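Local coordinates for designed Anbu Protein (Synthetic construct, PDB 5LOY) that forms helical assemblies as a designed ancestral-type beta subunit of the proteasome family, and is probably an N-terminal nucleophile hydrolase, at residues A15-T20 against F30-V35; I146-Y151 against R182-V187. All coordinates share one frame; numbering follows the deposited sequence.

Contact 1: A15-T20 against F30-V35; sequences ASDSRT and FRKMHV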
ATOM      1  N   ALA A  15      11.138   6.999 -12.155  1.00 29.25           N
ATOM      2  CA  ALA A  15       9.923   6.673 -12.891  1.00 30.37           C
ATOM      3  C   ALA A  15       8.737   7.441 -12.366  1.00 29.74           C
ATOM      4  O   ALA A  15       8.631   7.686 -11.164  1.00 30.96           O
ATOM      5  CB  ALA A  15       9.658   5.186 -12.794  1.00 30.83           C
ATOM      6  N   SER A  16       7.828   7.801 -13.252  1.00 30.24           N
ATOM      7  CA  SER A  16       6.629   8.526 -12.840  1.00 31.41           C
ATOM      8  C   SER A  16       5.486   8.244 -13.774  1.00 33.33           C
ATOM      9  O   SER A  16       5.717   8.018 -14.948  1.00 35.64           O
ATOM     10  CB  SER A  16       6.894  10.040 -12.829  1.00 30.89           C
ATOM     11  OG  SER A  16       7.274  10.483 -14.120  1.00 31.30           O
ATOM     12  N   ASP A  17       4.258   8.285 -13.261  1.00 34.71           N
ATOM     13  CA  ASP A  17       3.062   8.113 -14.089  1.00 37.51           C
ATOM     14  C   ASP A  17       2.550   9.488 -14.536  1.00 37.44           C
ATOM     15  O   ASP A  17       3.247  10.489 -14.360  1.00 38.34           O
ATOM     16  CB  ASP A  17       1.979   7.377 -13.314  1.00 39.48           C
ATOM     17  CG  ASP A  17       1.169   8.308 -12.419  1.00 43.65           C
ATOM     18  OD1 ASP A  17       1.806   9.187 -11.789  1.00 43.10           O
ATOM     19  OD2 ASP A  17      -0.092   8.178 -12.375  1.00 44.42           O
ATOM     20  N   SER A  18       1.347   9.551 -15.112  1.00 35.71           N
ATOM     21  CA  SER A  18       0.822  10.825 -15.623  1.00 35.93           C
ATOM     22  C   SER A  18      -0.624  11.146 -15.262  1.00 35.64           C
ATOM     23  O   SER A  18      -1.143  12.164 -15.667  1.00 36.12           O
ATOM     24  CB  SER A  18       0.996  10.892 -17.144  1.00 36.93           C
ATOM     25  OG  SER A  18       0.394   9.773 -17.783  1.00 39.15           O
ATOM     26  N   ARG A  19      -1.274  10.298 -14.492  1.00 36.47           N
ATOM     27  CA  ARG A  19      -2.668  10.510 -14.195  1.00 38.27           C
ATOM     28  C   ARG A  19      -2.773  11.542 -13.068  1.00 37.99           C
ATOM     29  O   ARG A  19      -2.146  11.416 -12.026  1.00 36.71           O
ATOM     30  CB  ARG A  19      -3.322   9.197 -13.833  1.00 39.34           C
ATOM     31  CG  ARG A  19      -4.822   9.283 -13.694  1.00 41.55           C
ATOM     32  CD  ARG A  19      -5.446   7.898 -13.606  1.00 42.25           C
ATOM     33  NE  ARG A  19      -5.493   7.182 -14.876  1.00 42.97           N
ATOM     34  CZ  ARG A  19      -6.007   5.952 -15.022  1.00 41.92           C
ATOM     35  NH1 ARG A  19      -6.477   5.292 -13.982  1.00 41.42           N
ATOM     36  NH2 ARG A  19      -6.038   5.377 -16.205  1.00 40.86           N
ATOM     37  N   THR A  20      -3.535  12.589 -13.311  1.00 40.56           N
ATOM     38  CA  THR A  20      -3.450  13.778 -12.508  1.00 44.54           C
ATOM     39  C   THR A  20      -4.831  14.364 -12.231  1.00 48.39           C
ATOM     40  O   THR A  20      -5.625  14.518 -13.134  1.00 48.07           O
ATOM     41  CB  THR A  20      -2.615  14.868 -13.236  1.00 45.35           C
ATOM     42  OG1 THR A  20      -1.349  14.331 -13.639  1.00 46.76           O
ATOM     43  CG2 THR A  20      -2.350  16.060 -12.335  1.00 44.30           C
ATOM     44  N   PHE A  30      -0.825  14.607 -17.407  1.00 38.72           N
ATOM     45  CA  PHE A  30       0.236  15.604 -17.285  1.00 38.48           C
ATOM     46  C   PHE A  30       1.524  14.882 -16.912  1.00 38.51           C
ATOM     47  O   PHE A  30       1.550  14.109 -15.975  1.00 35.76           O
ATOM     48  CB  PHE A  30      -0.085  16.633 -16.203  1.00 36.51           C
ATOM     49  CG  PHE A  30      -1.116  17.637 -16.604  1.00 36.80           C
ATOM     50  CD1 PHE A  30      -2.461  17.381 -16.423  1.00 37.08           C
ATOM     51  CD2 PHE A  30      -0.746  18.853 -17.133  1.00 37.30           C
ATOM     52  CE1 PHE A  30      -3.421  18.308 -16.792  1.00 38.78           C
ATOM     53  CE2 PHE A  30      -1.700  19.795 -17.493  1.00 39.13           C
ATOM     54  CZ  PHE A  30      -3.042  19.518 -17.330  1.00 39.73           C
ATOM     55  N   ARG A  31       2.583  15.147 -17.666  1.00 42.65           N
ATOM     56  CA  ARG A  31       3.920  14.594 -17.403  1.00 46.15           C
ATOM     57  C   ARG A  31       4.464  15.099 -16.040  1.00 42.80           C
ATOM     58  O   ARG A  31       4.314  16.266 -15.727  1.00 41.52           O
ATOM     59  CB  ARG A  31       4.837  15.033 -18.556  1.00 53.78           C
ATOM     60  CG  ARG A  31       6.218  14.392 -18.612  1.00 64.17           C
ATOM     61  CD  ARG A  31       7.130  15.059 -19.654  1.00 71.08           C
ATOM     62  NE  ARG A  31       7.922  14.061 -20.388  1.00 75.95           N
ATOM     63  CZ  ARG A  31       7.583  13.526 -21.564  1.00 74.91           C
ATOM     64  NH1 ARG A  31       6.472  13.881 -22.191  1.00 73.82           N
ATOM     65  NH2 ARG A  31       8.374  12.625 -22.123  1.00 78.05           N
ATOM     66  N   LYS A  32       5.104  14.231 -15.260  1.00 39.89           N
ATOM     67  CA  LYS A  32       5.602  14.603 -13.943  1.00 39.47           C
ATOM     68  C   LYS A  32       7.115  14.546 -13.771  1.00 37.94           C
ATOM     69  O   LYS A  32       7.622  14.722 -12.668  1.00 36.76           O
ATOM     70  CB  LYS A  32       4.950  13.706 -12.905  1.00 42.46           C
ATOM     71  CG  LYS A  32       3.427  13.827 -12.896  1.00 47.61           C
ATOM     72  CD  LYS A  32       2.832  12.757 -12.006  1.00 52.26           C
ATOM     73  CE  LYS A  32       1.333  12.559 -12.222  1.00 56.63           C
ATOM     74  NZ  LYS A  32       0.577  13.784 -11.860  1.00 58.24           N
ATOM     75  N   MET A  33       7.833  14.318 -14.868  1.00 38.64           N
ATOM     76  CA  MET A  33       9.284  14.221 -14.888  1.00 38.55           C
ATOM     77  C   MET A  33       9.828  15.389 -15.684  1.00 39.54           C
ATOM     78  O   MET A  33       9.373  15.644 -16.814  1.00 40.87           O
ATOM     79  CB  MET A  33       9.716  12.905 -15.529  1.00 39.71           C
ATOM     80  CG  MET A  33      11.226  12.689 -15.601  1.00 42.41           C
ATOM     81  SD  MET A  33      11.727  11.113 -16.322  1.00 46.06           S
ATOM     82  CE  MET A  33      11.198   9.987 -15.035  1.00 40.41           C
ATOM     83  N   HIS A  34      10.792  16.099 -15.081  1.00 38.26           N
ATOM     84  CA  HIS A  34      11.441  17.265 -15.689  1.00 40.60           C
ATOM     85  C   HIS A  34      12.963  17.107 -15.569  1.00 41.06           C
ATOM     86  O   HIS A  34      13.488  16.819 -14.495  1.00 39.59           O
ATOM     87  CB  HIS A  34      11.006  18.563 -15.000  1.00 41.47           C
ATOM     88  CG  HIS A  34       9.525  18.714 -14.881  1.00 44.24           C
ATOM     89  ND1 HIS A  34       8.777  19.467 -15.762  1.00 47.06           N
ATOM     90  CD2 HIS A  34       8.644  18.181 -13.998  1.00 45.13           C
ATOM     91  CE1 HIS A  34       7.501  19.406 -15.419  1.00 46.40           C
ATOM     92  NE2 HIS A  34       7.393  18.628 -14.355  1.00 46.54           N
ATOM     93  N   VAL A  35      13.659  17.331 -16.676  1.00 42.15           N
ATOM     94  CA  VAL A  35      15.077  17.086 -16.771  1.00 43.07           C
ATOM     95  C   VAL A  35      15.844  18.372 -17.105  1.00 44.66           C
ATOM     96  O   VAL A  35      15.492  19.108 -18.016  1.00 42.12           O
ATOM     97  CB  VAL A  35      15.356  16.023 -17.840  1.00 44.43           C
ATOM     98  CG1 VAL A  35      16.852  15.785 -17.979  1.00 45.77           C
ATOM     99  CG2 VAL A  35      14.642  14.732 -17.481  1.00 42.63           C
TER
HETATM  100  O   HOH W   1       5.256  11.604 -15.942  1.00 34.22           O

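Contact 2: I146-Y151 against R182-V187; sequences IGETKY and RSNLSV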
ATOM      1  N   ILE A 146       6.731   9.216  -3.935  1.00 30.23           N
ATOM      2  CA  ILE A 146       5.728  10.245  -3.637  1.00 29.78           C
ATOM      3  C   ILE A 146       4.446   9.910  -4.396  1.00 30.67           C
ATOM      4  O   ILE A 146       4.492   9.155  -5.381  1.00 29.22           O
ATOM      5  CB  ILE A 146       6.209  11.659  -4.011  1.00 30.68           C
ATOM      6  CG1 ILE A 146       6.570  11.760  -5.485  1.00 31.12           C
ATOM      7  CG2 ILE A 146       7.423  12.058  -3.174  1.00 31.45           C
ATOM      8  CD1 ILE A 146       7.133  13.110  -5.880  1.00 33.96           C
ATOM      9  N   GLY A 147       3.315  10.467  -3.944  1.00 31.09           N
ATOM     10  CA  GLY A 147       1.995  10.169  -4.535  1.00 31.53           C
ATOM     11  C   GLY A 147       1.282   9.095  -3.756  1.00 31.89           C
ATOM     12  O   GLY A 147       1.348   9.093  -2.543  1.00 30.24           O
ATOM     13  N   GLU A 148       0.635   8.158  -4.452  1.00 34.85           N
ATOM     14  CA  GLU A 148       0.130   6.913  -3.828  1.00 34.85           C
ATOM     15  C   GLU A 148       1.225   5.866  -3.840  1.00 32.07           C
ATOM     16  O   GLU A 148       1.493   5.258  -4.870  1.00 32.49           O
ATOM     17  CB  GLU A 148      -1.051   6.346  -4.608  1.00 37.68           C
ATOM     18  CG  GLU A 148      -2.382   7.021  -4.307  1.00 42.69           C
ATOM     19  CD  GLU A 148      -2.832   6.912  -2.849  1.00 46.08           C
ATOM     20  OE1 GLU A 148      -2.568   5.884  -2.176  1.00 47.54           O
ATOM     21  OE2 GLU A 148      -3.470   7.875  -2.366  1.00 51.22           O
ATOM     22  N   THR A 149       1.837   5.631  -2.691  1.00 30.12           N
ATOM     23  CA  THR A 149       3.109   4.909  -2.610  1.00 30.45           C
ATOM     24  C   THR A 149       3.060   3.502  -1.952  1.00 30.38           C
ATOM     25  O   THR A 149       3.957   2.703  -2.135  1.00 31.07           O
ATOM     26  CB  THR A 149       4.091   5.756  -1.785  1.00 30.38           C
ATOM     27  OG1 THR A 149       3.599   5.875  -0.444  1.00 29.94           O
ATOM     28  CG2 THR A 149       4.211   7.162  -2.357  1.00 30.82           C
ATOM     29  N   LYS A 150       2.033   3.227  -1.174  1.00 30.25           N
ATOM     30  CA  LYS A 150       2.063   2.074  -0.309  1.00 31.16           C
ATOM     31  C   LYS A 150       1.867   0.769  -1.027  1.00 30.43           C
ATOM     32  O   LYS A 150       2.461  -0.225  -0.648  1.00 31.30           O
ATOM     33  CB  LYS A 150       1.022   2.225   0.784  1.00 31.31           C
ATOM     34  CG  LYS A 150       1.371   3.353   1.717  1.00 31.37           C
ATOM     35  CD  LYS A 150       0.267   3.629   2.695  1.00 34.41           C
ATOM     36  CE  LYS A 150       0.673   4.745   3.644  1.00 34.99           C
ATOM     37  NZ  LYS A 150      -0.377   4.953   4.666  1.00 36.96           N
ATOM     38  N   TYR A 151       1.108   0.786  -2.103  1.00 29.93           N
ATOM     39  CA  TYR A 151       0.893  -0.424  -2.901  1.00 30.77           C
ATOM     40  C   TYR A 151       2.190  -0.946  -3.502  1.00 29.11           C
ATOM     41  O   TYR A 151       2.372  -2.147  -3.630  1.00 29.33           O
ATOM     42  CB  TYR A 151      -0.105  -0.173  -4.043  1.00 30.26           C
ATOM     43  CG  TYR A 151      -1.412   0.486  -3.617  1.00 30.72           C
ATOM     44  CD1 TYR A 151      -2.484  -0.261  -3.160  1.00 31.39           C
ATOM     45  CD2 TYR A 151      -1.572   1.867  -3.696  1.00 31.19           C
ATOM     46  CE1 TYR A 151      -3.675   0.360  -2.784  1.00 31.86           C
ATOM     47  CE2 TYR A 151      -2.757   2.484  -3.331  1.00 31.72           C
ATOM     48  CZ  TYR A 151      -3.803   1.738  -2.879  1.00 32.00           C
ATOM     49  OH  TYR A 151      -4.986   2.390  -2.549  1.00 33.80           O
ATOM     50  N   ARG A 182      -2.978  -1.757 -10.815  1.00 38.86           N
ATOM     51  CA  ARG A 182      -4.018  -2.753 -10.595  1.00 41.01           C
ATOM     52  C   ARG A 182      -4.899  -2.461  -9.396  1.00 40.61           C
ATOM     53  O   ARG A 182      -6.047  -2.849  -9.376  1.00 41.39           O
ATOM     54  CB  ARG A 182      -3.408  -4.130 -10.363  1.00 43.02           C
ATOM     55  CG  ARG A 182      -2.944  -4.781 -11.630  1.00 46.19           C
ATOM     56  CD  ARG A 182      -2.085  -5.983 -11.307  1.00 50.69           C
ATOM     57  NE  ARG A 182      -1.556  -6.525 -12.556  1.00 60.09           N
ATOM     58  CZ  ARG A 182      -2.115  -7.503 -13.276  1.00 61.95           C
ATOM     59  NH1 ARG A 182      -3.216  -8.118 -12.845  1.00 62.11           N
ATOM     60  NH2 ARG A 182      -1.541  -7.882 -14.415  1.00 60.54           N
ATOM     61  N   SER A 183      -4.350  -1.817  -8.374  1.00 40.97           N
ATOM     62  CA  SER A 183      -5.025  -1.723  -7.100  1.00 41.82           C
ATOM     63  C   SER A 183      -5.549  -0.334  -6.784  1.00 39.56           C
ATOM     64  O   SER A 183      -6.321  -0.205  -5.858  1.00 39.05           O
ATOM     65  CB  SER A 183      -4.083  -2.217  -5.999  1.00 44.45           C
ATOM     66  OG  SER A 183      -3.912  -3.628  -6.111  1.00 48.99           O
ATOM     67  N   ASN A 184      -5.176   0.675  -7.560  1.00 36.98           N
ATOM     68  CA  ASN A 184      -5.599   2.036  -7.290  1.00 38.72           C
ATOM     69  C   ASN A 184      -5.774   2.840  -8.564  1.00 39.40           C
ATOM     70  O   ASN A 184      -4.835   2.994  -9.347  1.00 36.90           O
ATOM     71  CB  ASN A 184      -4.554   2.721  -6.403  1.00 40.15           C
ATOM     72  CG  ASN A 184      -4.940   4.146  -6.019  1.00 39.56           C
ATOM     73  OD1 ASN A 184      -4.875   5.049  -6.837  1.00 40.19           O
ATOM     74  ND2 ASN A 184      -5.365   4.338  -4.777  1.00 39.42           N
ATOM     75  N   LEU A 185      -6.969   3.362  -8.767  1.00 41.60           N
ATOM     76  CA  LEU A 185      -7.282   4.004 -10.042  1.00 45.27           C
ATOM     77  C   LEU A 185      -6.780   5.440 -10.199  1.00 44.27           C
ATOM     78  O   LEU A 185      -7.063   6.074 -11.221  1.00 47.35           O
ATOM     79  CB  LEU A 185      -8.796   3.927 -10.323  1.00 48.10           C
ATOM     80  CG  LEU A 185      -9.287   2.498 -10.633  1.00 50.17           C
ATOM     81  CD1 LEU A 185     -10.762   2.517 -11.018  1.00 54.28           C
ATOM     82  CD2 LEU A 185      -8.479   1.854 -11.750  1.00 50.69           C
ATOM     83  N   SER A 186      -6.058   5.966  -9.219  1.00 40.28           N
ATOM     84  CA  SER A 186      -5.569   7.336  -9.319  1.00 41.18           C
ATOM     85  C   SER A 186      -4.178   7.353  -9.979  1.00 40.25           C
ATOM     86  O   SER A 186      -3.657   8.418 -10.288  1.00 38.26           O
ATOM     87  CB  SER A 186      -5.562   8.047  -7.949  1.00 39.69           C
ATOM     88  OG  SER A 186      -4.487   7.580  -7.135  1.00 39.49           O
ATOM     89  N   VAL A 187      -3.592   6.178 -10.205  1.00 38.03           N
ATOM     90  CA  VAL A 187      -2.373   6.107 -11.005  1.00 38.27           C
ATOM     91  C   VAL A 187      -2.581   5.371 -12.337  1.00 38.48           C
ATOM     92  O   VAL A 187      -3.364   4.427 -12.418  1.00 43.58           O
ATOM     93  CB  VAL A 187      -1.110   5.702 -10.186  1.00 37.57           C
ATOM     94  CG1 VAL A 187      -1.407   5.529  -8.711  1.00 36.97           C
ATOM     95  CG2 VAL A 187      -0.384   4.518 -10.767  1.00 38.68           C
TER

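Contact 1: A15-T20 against F30-V35
Ala15 meets the tip of Met33, turning its methyl away and offering its backbone, with Ala15 CA 4.1 Å from Met33 CE. Met33 sends CG anti to its backbone N (chi1 -180°) and bends only at its last torsion, which carries the methyl toward the strand. Ser16 follows, its OG 3.7 Å from Met33 CB. A water accepts from Ser16 OG and Lys32 N and donates to Asp17 O, bridging backbone atoms too far apart to bond directly. Asp17 closes an Asx turn, its OD2 taking Arg19 N from above the carboxylate plane, and the chain kinks there. The aliphatic part of Lys32 crosses this kink, with Lys32 CD 3.3 Å from Asp17 O and Lys32 CE 3.4 Å from Asp17 OD1. Lysine suits position 32 because its long chain can lie against Asp17 while its amine reaches Thr20 OG1. Asp17 OD1 and OD2 accept from Tyr2 N and Thr1 N, and Lys32 NZ makes a weak bond to Thr1 OG1; Thr1, Asp17 and Lys32 together are consistent with the threonine, aspartate and lysine of the proteasome beta-subunit active centre. Ser18 supplies the backbone link, its O accepting from Phe30 N at 3.0 Å in a nearly straight bond (168°), while its OG turns to Pro190 O. Ser18 O also receives Thr20 OG1, from above the carbonyl plane, at 3.0 Å. Threonine suits position 20 because its hydroxyl, swung beside its own backbone N (chi1 -52°), can both donate and accept: Thr20 OG1 gives to Ser18 O and takes from Lys32 NZ at 2.7 Å. Lysine and threonine meet tip to tip, while Thr20 CB comes obliquely to the Phe30 ring, 4.1 Å from Phe30 CD1.

Contact 2: I146-Y151 against R182-V187
With CG anti to the carbonyl carbon (chi1 -51°), Tyr151 leans its ring toward Asn184, whose CG is anti to its own N (chi1 -178°) and extends the amide to meet it. Here the residues following strand 143-147 meet the C-terminal end of helix 166-183 and the turn after it, beside the second subunit. The two side chains cross at about a right angle. Asn184 ND2 gives an N-H to Tyr151 OH at 3.0 Å, with the hydroxyl close to the amide plane, and Asn184 CB packs 3.6 Å from Tyr151 CE2. Farther along the ring, Ser183 CB comes obliquely to within 3.8 Å of Tyr151 CD1. Asparagine suits the first place past the helix because its other end closes an Asx turn: Asn184 OD1 accepts from Ser186 N at 2.8 Å and from Ser186 OG at 2.6 Å, within a type I turn running to Val187. The aliphatic part of Glu148 lies alongside, Glu148 CG 3.6 Å from Ser186 OG. Glu148 OE1 and Ser183 OG instead bind Lys150 and Asp157 of the second subunit. Since the amide donates at one end and accepts twice at the other, its flip is settled, and the turn holds the N-H donor in place for the tyrosine.

Overall arrangement
Contact 1 is buried near the middle of the chain, whereas contact 2 is only partly buried and borders the second subunit. Both reach the same antiparallel sheet: strands 11-21 and 143-147 each pair with strand 2-8, so the N-terminal residue lies close to both, Arg19 and Glu148 alike making backbone bonds to Thr1. The chemistry follows the place. Inside, a lysine amine, hydroxyls, a bridging water and backbone carbonyls make the bonds; at the margin, one tyrosine-asparagine bond joins the residues after strand 143-147 to the turn that follows helix 166-183, and Glu148 and Lys150 form salt bridges with the second subunit. A probable hydrogen bond from Arg19 NH1 to Leu185 O, with Asp17 packed against Val187, joins the two contacts.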